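Local atomic coordinates of methyltransferase-like protein 13 (Homo sapiens, PDB entry 5WCJ), a protein that methylates elongation factor 1-alpha at its N-terminal glycine through its C-terminal methyltransferase domain, the domain in this structure, and at a lysine through its N-terminal domain. Residues F59-F64 with D92-H97; C68-E73 with P116-I121. All coordinates share one frame; numbering follows the deposited sequence. Where two conformers were deposited one is given.

Contact 1: F59-F64 with D92-H97; sequences FVHDHF and DRMKVH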
loop_
_atom_site.group_PDB
_atom_site.type_symbol
_atom_site.label_atom_id
_atom_site.label_comp_id
_atom_site.label_asym_id
_atom_site.label_seq_id
_atom_site.Cartn_x
_atom_site.Cartn_y
_atom_site.Cartn_z
ATOM N N PHE A 59 -4.610 -7.974 6.733
ATOM C CA PHE A 59 -5.980 -7.453 6.668
ATOM C C PHE A 59 -6.504 -7.493 5.236
ATOM O O PHE A 59 -7.630 -7.944 4.993
ATOM C CB PHE A 59 -6.085 -6.035 7.205
ATOM C CG PHE A 59 -7.492 -5.494 7.204
ATOM C CD1 PHE A 59 -8.041 -4.906 6.057
ATOM C CD2 PHE A 59 -8.271 -5.571 8.354
ATOM C CE1 PHE A 59 -9.346 -4.395 6.062
ATOM C CE2 PHE A 59 -9.567 -5.059 8.362
ATOM C CZ PHE A 59 -10.103 -4.476 7.218
ATOM N N VAL A 60 -5.693 -7.045 4.284
ATOM C CA VAL A 60 -6.126 -6.991 2.886
ATOM C C VAL A 60 -6.336 -8.426 2.382
ATOM O O VAL A 60 -7.341 -8.720 1.744
ATOM C CB VAL A 60 -5.114 -6.210 2.013
ATOM C CG1 VAL A 60 -5.446 -6.297 0.537
ATOM C CG2 VAL A 60 -5.068 -4.743 2.477
ATOM N N HIS A 61 -5.388 -9.308 2.668
ATOM C CA HIS A 61 -5.483 -10.718 2.259
ATOM C C HIS A 61 -6.773 -11.332 2.769
ATOM O O HIS A 61 -7.482 -11.984 2.022
ATOM C CB HIS A 61 -4.299 -11.501 2.808
ATOM C CG HIS A 61 -4.382 -12.975 2.577
ATOM N ND1 HIS A 61 -3.991 -13.565 1.394
ATOM C CD2 HIS A 61 -4.793 -13.982 3.386
ATOM C CE1 HIS A 61 -4.160 -14.875 1.482
ATOM N NE2 HIS A 61 -4.649 -15.154 2.680
ATOM N N ASP A 62 -7.074 -11.101 4.036
ATOM C CA ASP A 62 -8.261 -11.702 4.702
ATOM C C ASP A 62 -9.592 -11.095 4.280
ATOM O O ASP A 62 -10.608 -11.800 4.258
ATOM C CB ASP A 62 -8.142 -11.592 6.231
ATOM C CG ASP A 62 -7.102 -12.550 6.828
ATOM O OD1 ASP A 62 -6.628 -13.478 6.137
ATOM O OD2 ASP A 62 -6.778 -12.375 8.016
ATOM N N HIS A 63 -9.618 -9.798 3.974
ATOM C CA HIS A 63 -10.873 -9.119 3.642
ATOM C C HIS A 63 -11.141 -9.004 2.138
ATOM O O HIS A 63 -12.285 -8.790 1.738
ATOM C CB HIS A 63 -10.931 -7.743 4.307
ATOM C CG HIS A 63 -11.228 -7.814 5.765
ATOM N ND1 HIS A 63 -10.262 -8.106 6.710
ATOM C CD2 HIS A 63 -12.398 -7.701 6.439
ATOM C CE1 HIS A 63 -10.822 -8.136 7.907
ATOM N NE2 HIS A 63 -12.114 -7.888 7.769
ATOM N N PHE A 64 -10.093 -9.116 1.324
ATOM C CA PHE A 64 -10.223 -9.060 -0.121
ATOM C C PHE A 64 -9.780 -10.410 -0.700
ATOM O O PHE A 64 -8.613 -10.591 -1.072
ATOM C CB PHE A 64 -9.390 -7.893 -0.691
ATOM C CG PHE A 64 -9.846 -6.530 -0.232
ATOM C CD1 PHE A 64 -9.528 -6.062 1.034
ATOM C CD2 PHE A 64 -10.574 -5.701 -1.077
ATOM C CE1 PHE A 64 -9.937 -4.812 1.460
ATOM C CE2 PHE A 64 -10.977 -4.438 -0.662
ATOM C CZ PHE A 64 -10.677 -3.999 0.617
ATOM N N ASP A 92 -0.257 -18.603 -2.252
ATOM C CA ASP A 92 -0.316 -18.236 -3.676
ATOM C C ASP A 92 -0.682 -16.760 -3.934
ATOM O O ASP A 92 -0.192 -16.164 -4.878
ATOM C CB ASP A 92 -1.321 -19.134 -4.414
ATOM N N ARG A 93 -1.510 -16.190 -3.066
ATOM C CA ARG A 93 -1.929 -14.784 -3.133
ATOM C C ARG A 93 -1.136 -13.800 -2.254
ATOM O O ARG A 93 -1.470 -12.625 -2.247
ATOM C CB ARG A 93 -3.382 -14.658 -2.651
ATOM C CG ARG A 93 -4.406 -15.431 -3.442
ATOM C CD ARG A 93 -5.817 -14.964 -3.112
ATOM N NE ARG A 93 -6.239 -15.170 -1.713
ATOM C CZ ARG A 93 -6.571 -14.220 -0.826
ATOM N NH1 ARG A 93 -6.508 -12.907 -1.105
ATOM N NH2 ARG A 93 -6.983 -14.586 0.380
ATOM N N MET A 94 -0.212 -14.270 -1.432
ATOM C CA MET A 94 0.617 -13.345 -0.633
ATOM C C MET A 94 2.025 -13.853 -0.522
ATOM O O MET A 94 2.275 -14.904 0.098
ATOM C CB MET A 94 0.052 -13.103 0.758
ATOM C CG MET A 94 0.840 -12.007 1.514
ATOM S SD MET A 94 -0.250 -11.075 2.566
ATOM C CE MET A 94 -0.993 -12.339 3.583
ATOM N N LYS A 95 2.946 -13.120 -1.144
ATOM C CA LYS A 95 4.354 -13.477 -1.174
ATOM C C LYS A 95 5.155 -12.363 -0.509
ATOM O O LYS A 95 4.889 -11.186 -0.756
ATOM C CB LYS A 95 4.844 -13.597 -2.616
ATOM C CG LYS A 95 4.177 -14.671 -3.461
ATOM C CD LYS A 95 4.558 -16.068 -3.005
ATOM C CE LYS A 95 3.835 -17.130 -3.823
ATOM N NZ LYS A 95 3.846 -18.414 -3.086
ATOM N N VAL A 96 6.149 -12.743 0.280
ATOM C CA VAL A 96 7.044 -11.793 0.923
ATOM C C VAL A 96 8.431 -11.958 0.319
ATOM O O VAL A 96 8.927 -13.072 0.165
ATOM C CB VAL A 96 7.073 -11.938 2.446
ATOM C CG1 VAL A 96 8.053 -10.941 3.079
ATOM C CG2 VAL A 96 5.686 -11.687 3.017
ATOM N N HIS A 97 9.017 -10.838 -0.067
ATOM C CA HIS A 97 10.378 -10.800 -0.593
ATOM C C HIS A 97 11.251 -10.052 0.410
ATOM O O HIS A 97 10.901 -8.946 0.843
ATOM C CB HIS A 97 10.369 -10.103 -1.928
ATOM C CG HIS A 97 9.464 -10.740 -2.935
ATOM N ND1 HIS A 97 8.117 -10.437 -3.027
ATOM C CD2 HIS A 97 9.704 -11.674 -3.886
ATOM C CE1 HIS A 97 7.574 -11.158 -3.996
ATOM N NE2 HIS A 97 8.514 -11.921 -4.526
HETATM O O HOH W 1 -3.561 -11.593 -0.760
#
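The guanidinium of R93 lies flat on the imidazole of H61, group centres 3.8 Å apart and planes only 7° from parallel, with NH2 over one ring face toward the rim. The same NH2 donates within its own plane to the carbonyl O of H61 at 3.1 Å, meeting that oxygen from above the carbonyl plane. NH1 makes a weak bond to this oxygen and a firmer one to the carbonyl O of S67, on strand 67-73. Arginine suits the place because one flat group can stack with its face while its edge serves the carbonyl oxygen of H61 near the helix C-terminus, whose partial negative charge probably favours the cation. An alanine here would remove stack and bonds together, and would probably leave the carbonyls of H61 and S67 without their donor and the H61 ring less firmly held. In the Rossmann-like methyltransferase fold, this joins the end of helix 55-63 to the start of edge strand 94-98. M94 comes from the strand side, its chain bent so that the methyl CE packs 3.5 Å from CB of H61, a flexible thioether fitting beside the ring. The ring reaches both neighbours because its CG stands anti to the backbone N (chi1 173°). Water 1 sits in the ring plane, 3.0 Å from H61 ND1, and donates to the carbonyl O of R93. Farther out, F88 and I69 touch the M94 side chain.

Contact 2: C68-E73 with P116-I121; sequences CIDAVE and PCYDVI. With SAH (S-adenosyl-L-homocysteine), chain F.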
loop_
_atom_site.group_PDB
_atom_site.type_symbol
_atom_site.label_atom_id
_atom_site.label_comp_id
_atom_site.label_asym_id
_atom_site.label_seq_id
_atom_site.Cartn_x
_atom_site.Cartn_y
_atom_site.Cartn_z
ATOM N N CYS A 68 -4.024 -10.030 -4.581
ATOM C CA CYS A 68 -2.742 -10.685 -4.778
ATOM C C CYS A 68 -1.695 -9.695 -4.306
ATOM O O CYS A 68 -1.575 -8.646 -4.877
ATOM C CB CYS A 68 -2.505 -10.997 -6.249
ATOM S SG CYS A 68 -1.006 -11.977 -6.486
ATOM N N ILE A 69 -1.007 -10.035 -3.235
ATOM C CA ILE A 69 -0.095 -9.105 -2.562
ATOM C C ILE A 69 1.343 -9.562 -2.707
ATOM O O ILE A 69 1.670 -10.706 -2.408
ATOM C CB ILE A 69 -0.452 -9.011 -1.084
ATOM C CG1 ILE A 69 -1.891 -8.474 -0.923
ATOM C CG2 ILE A 69 0.579 -8.181 -0.320
ATOM C CD1 ILE A 69 -2.441 -8.573 0.492
ATOM N N ASP A 70 2.211 -8.631 -3.104
ATOM C CA ASP A 70 3.662 -8.768 -2.973
ATOM C C ASP A 70 4.095 -7.811 -1.857
ATOM O O ASP A 70 3.813 -6.621 -1.933
ATOM C CB ASP A 70 4.334 -8.386 -4.274
ATOM C CG ASP A 70 4.186 -9.456 -5.352
ATOM O OD1 ASP A 70 4.600 -10.605 -5.098
ATOM O OD2 ASP A 70 3.723 -9.139 -6.470
ATOM N N ALA A 71 4.696 -8.352 -0.812
ATOM C CA ALA A 71 5.175 -7.574 0.322
ATOM C C ALA A 71 6.697 -7.600 0.300
ATOM O O ALA A 71 7.300 -8.660 0.117
ATOM C CB ALA A 71 4.648 -8.140 1.618
ATOM N N VAL A 72 7.314 -6.437 0.441
ATOM C CA VAL A 72 8.769 -6.338 0.453
ATOM C C VAL A 72 9.225 -5.857 1.827
ATOM O O VAL A 72 8.719 -4.879 2.339
ATOM C CB VAL A 72 9.254 -5.400 -0.660
ATOM C CG1 VAL A 72 10.772 -5.350 -0.688
ATOM C CG2 VAL A 72 8.682 -5.849 -1.989
ATOM N N GLU A 73 10.146 -6.576 2.450
ATOM C CA GLU A 73 10.564 -6.300 3.803
ATOM C C GLU A 73 12.088 -6.452 3.878
ATOM O O GLU A 73 12.618 -7.468 3.449
ATOM C CB GLU A 73 9.883 -7.285 4.775
ATOM C CG GLU A 73 10.411 -7.297 6.201
ATOM C CD GLU A 73 10.453 -5.924 6.839
ATOM O OE1 GLU A 73 9.433 -5.175 6.749
ATOM O OE2 GLU A 73 11.492 -5.574 7.465
ATOM N N PRO A 116 5.901 -5.649 -13.821
ATOM C CA PRO A 116 4.574 -5.743 -13.213
ATOM C C PRO A 116 3.799 -4.446 -13.285
ATOM O O PRO A 116 4.351 -3.385 -13.598
ATOM C CB PRO A 116 4.862 -6.138 -11.756
ATOM C CG PRO A 116 6.345 -6.303 -11.652
ATOM C CD PRO A 116 6.949 -5.554 -12.794
ATOM N N CYS A 117 2.506 -4.559 -13.020
ATOM C CA CYS A 117 1.593 -3.447 -13.081
ATOM C C CYS A 117 0.624 -3.583 -11.905
ATOM O O CYS A 117 -0.311 -4.389 -11.942
ATOM C CB CYS A 117 0.858 -3.469 -14.418
ATOM S SG CYS A 117 0.236 -1.853 -14.879
ATOM N N TYR A 118 0.881 -2.823 -10.844
ATOM C CA TYR A 118 0.083 -2.915 -9.630
ATOM C C TYR A 118 -1.060 -1.924 -9.646
ATOM O O TYR A 118 -0.894 -0.763 -10.055
ATOM C CB TYR A 118 0.957 -2.687 -8.393
ATOM C CG TYR A 118 1.997 -3.758 -8.190
ATOM C CD1 TYR A 118 1.669 -4.973 -7.583
ATOM C CD2 TYR A 118 3.305 -3.565 -8.596
ATOM C CE1 TYR A 118 2.609 -5.966 -7.401
ATOM C CE2 TYR A 118 4.255 -4.562 -8.421
ATOM C CZ TYR A 118 3.894 -5.760 -7.818
ATOM O OH TYR A 118 4.818 -6.756 -7.600
ATOM N N ASP A 119 -2.202 -2.351 -9.110
ATOM C CA ASP A 119 -3.322 -1.446 -8.886
ATOM C C ASP A 119 -3.042 -0.480 -7.701
ATOM O O ASP A 119 -3.487 0.663 -7.702
ATOM C CB ASP A 119 -4.597 -2.237 -8.614
ATOM C CG ASP A 119 -4.966 -3.166 -9.774
ATOM O OD1 ASP A 119 -5.249 -2.651 -10.861
ATOM O OD2 ASP A 119 -4.928 -4.397 -9.587
ATOM N N VAL A 120 -2.349 -0.971 -6.694
ATOM C CA VAL A 120 -2.099 -0.213 -5.496
ATOM C C VAL A 120 -0.662 -0.465 -5.063
ATOM O O VAL A 120 -0.219 -1.598 -5.005
ATOM C CB VAL A 120 -3.033 -0.632 -4.328
ATOM C CG1 VAL A 120 -2.742 0.202 -3.079
ATOM C CG2 VAL A 120 -4.496 -0.512 -4.698
ATOM N N ILE A 121 0.044 0.600 -4.717
ATOM C CA ILE A 121 1.352 0.491 -4.111
ATOM C C ILE A 121 1.307 1.234 -2.780
ATOM O O ILE A 121 0.972 2.418 -2.742
ATOM C CB ILE A 121 2.469 1.048 -5.027
ATOM C CG1 ILE A 121 2.548 0.261 -6.347
ATOM C CG2 ILE A 121 3.804 1.046 -4.315
ATOM C CD1 ILE A 121 3.494 0.889 -7.355
HETATM C CG SAH F . 5.521 -0.578 9.746
HETATM S SD SAH F . 7.151 -0.955 10.449
HETATM C "C5'" SAH F . 8.303 -0.395 9.169
HETATM C "C4'" SAH F . 8.769 -1.600 8.378
HETATM O "O4'" SAH F . 9.585 -1.139 7.273
HETATM C "C3'" SAH F . 9.649 -2.565 9.195
HETATM O "O3'" SAH F . 9.214 -3.905 8.993
HETATM C "C2'" SAH F . 11.045 -2.339 8.603
HETATM O "O2'" SAH F . 11.926 -3.457 8.628
HETATM C "C1'" SAH F . 10.662 -2.041 7.160
HETATM N N9 SAH F . 11.697 -1.392 6.360
HETATM C C8 SAH F . 12.567 -0.411 6.763
HETATM N N7 SAH F . 13.339 0.044 5.806
HETATM C C5 SAH F . 12.950 -0.688 4.697
HETATM C C6 SAH F . 13.369 -0.672 3.356
HETATM N N6 SAH F . 14.326 0.166 2.877
HETATM N N1 SAH F . 12.785 -1.540 2.506
HETATM C C2 SAH F . 11.843 -2.377 2.973
HETATM N N3 SAH F . 11.351 -2.470 4.213
HETATM C C4 SAH F . 11.946 -1.588 5.030
#
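The phenol ring of Y118 is met at its edge, in the ring plane, by OD2 of D70, and the D70 carboxylate stands at 90° to that ring. Both residues belong to the Rossmann-like sheet of class I methyltransferases, on strands 67-73 and 118-123, which are separated by strand 44-49; the two side chains therefore bridge across a strand. Y118 OH donates to D70 OD2 at 2.9 Å, approaching from above the carboxylate plane, 44° out of it. Tyrosine fits because its ring can lie buried, with L108 of helix 101-109 against it, while the para hydroxyl reaches the partly exposed aspartate. The D70 chi1 of -75° sets CG beside its own backbone N, carrying the carboxylate to the hydroxyl. At the far end of the same strand, E73 performs the cofactor task usual for an acidic residue ending the second strand of this fold: it grips the ribose of S-adenosylhomocysteine. Glutamate has two oxygens for two vicinal hydroxyls; the backbone N-H of L51 also bonds to OE1 and that of D75 to OE2. The ribose O3' donates to E73 OE1 at 2.6 Å, and O2' donates to E73 OE2 in a very short bond of 2.5 Å.

Overall arrangement
Both contacts serve the same half of one sheet, where strands 94-98 and 67-73 run side by side. Each is partly buried, but contact 2 lies deeper, its centre about 8 Å from the chain centre against about 12 Å for contact 1. Contact 1 fastens a helix end to the edge strand, whereas contact 2 spans strands within the sheet and extends to the cofactor. They meet through strand pairing: H97 N lies 2.8 Å from A71 O, and R93 O 2.8 Å from I69 N, both probable hydrogen bonds. Contact 1 combines a cationic stack with carbonyl acceptors and thioether packing; contact 2 depends on carboxylates, one accepting a hydrogen bond from a phenol hydroxyl, the other from two ribose hydroxyls.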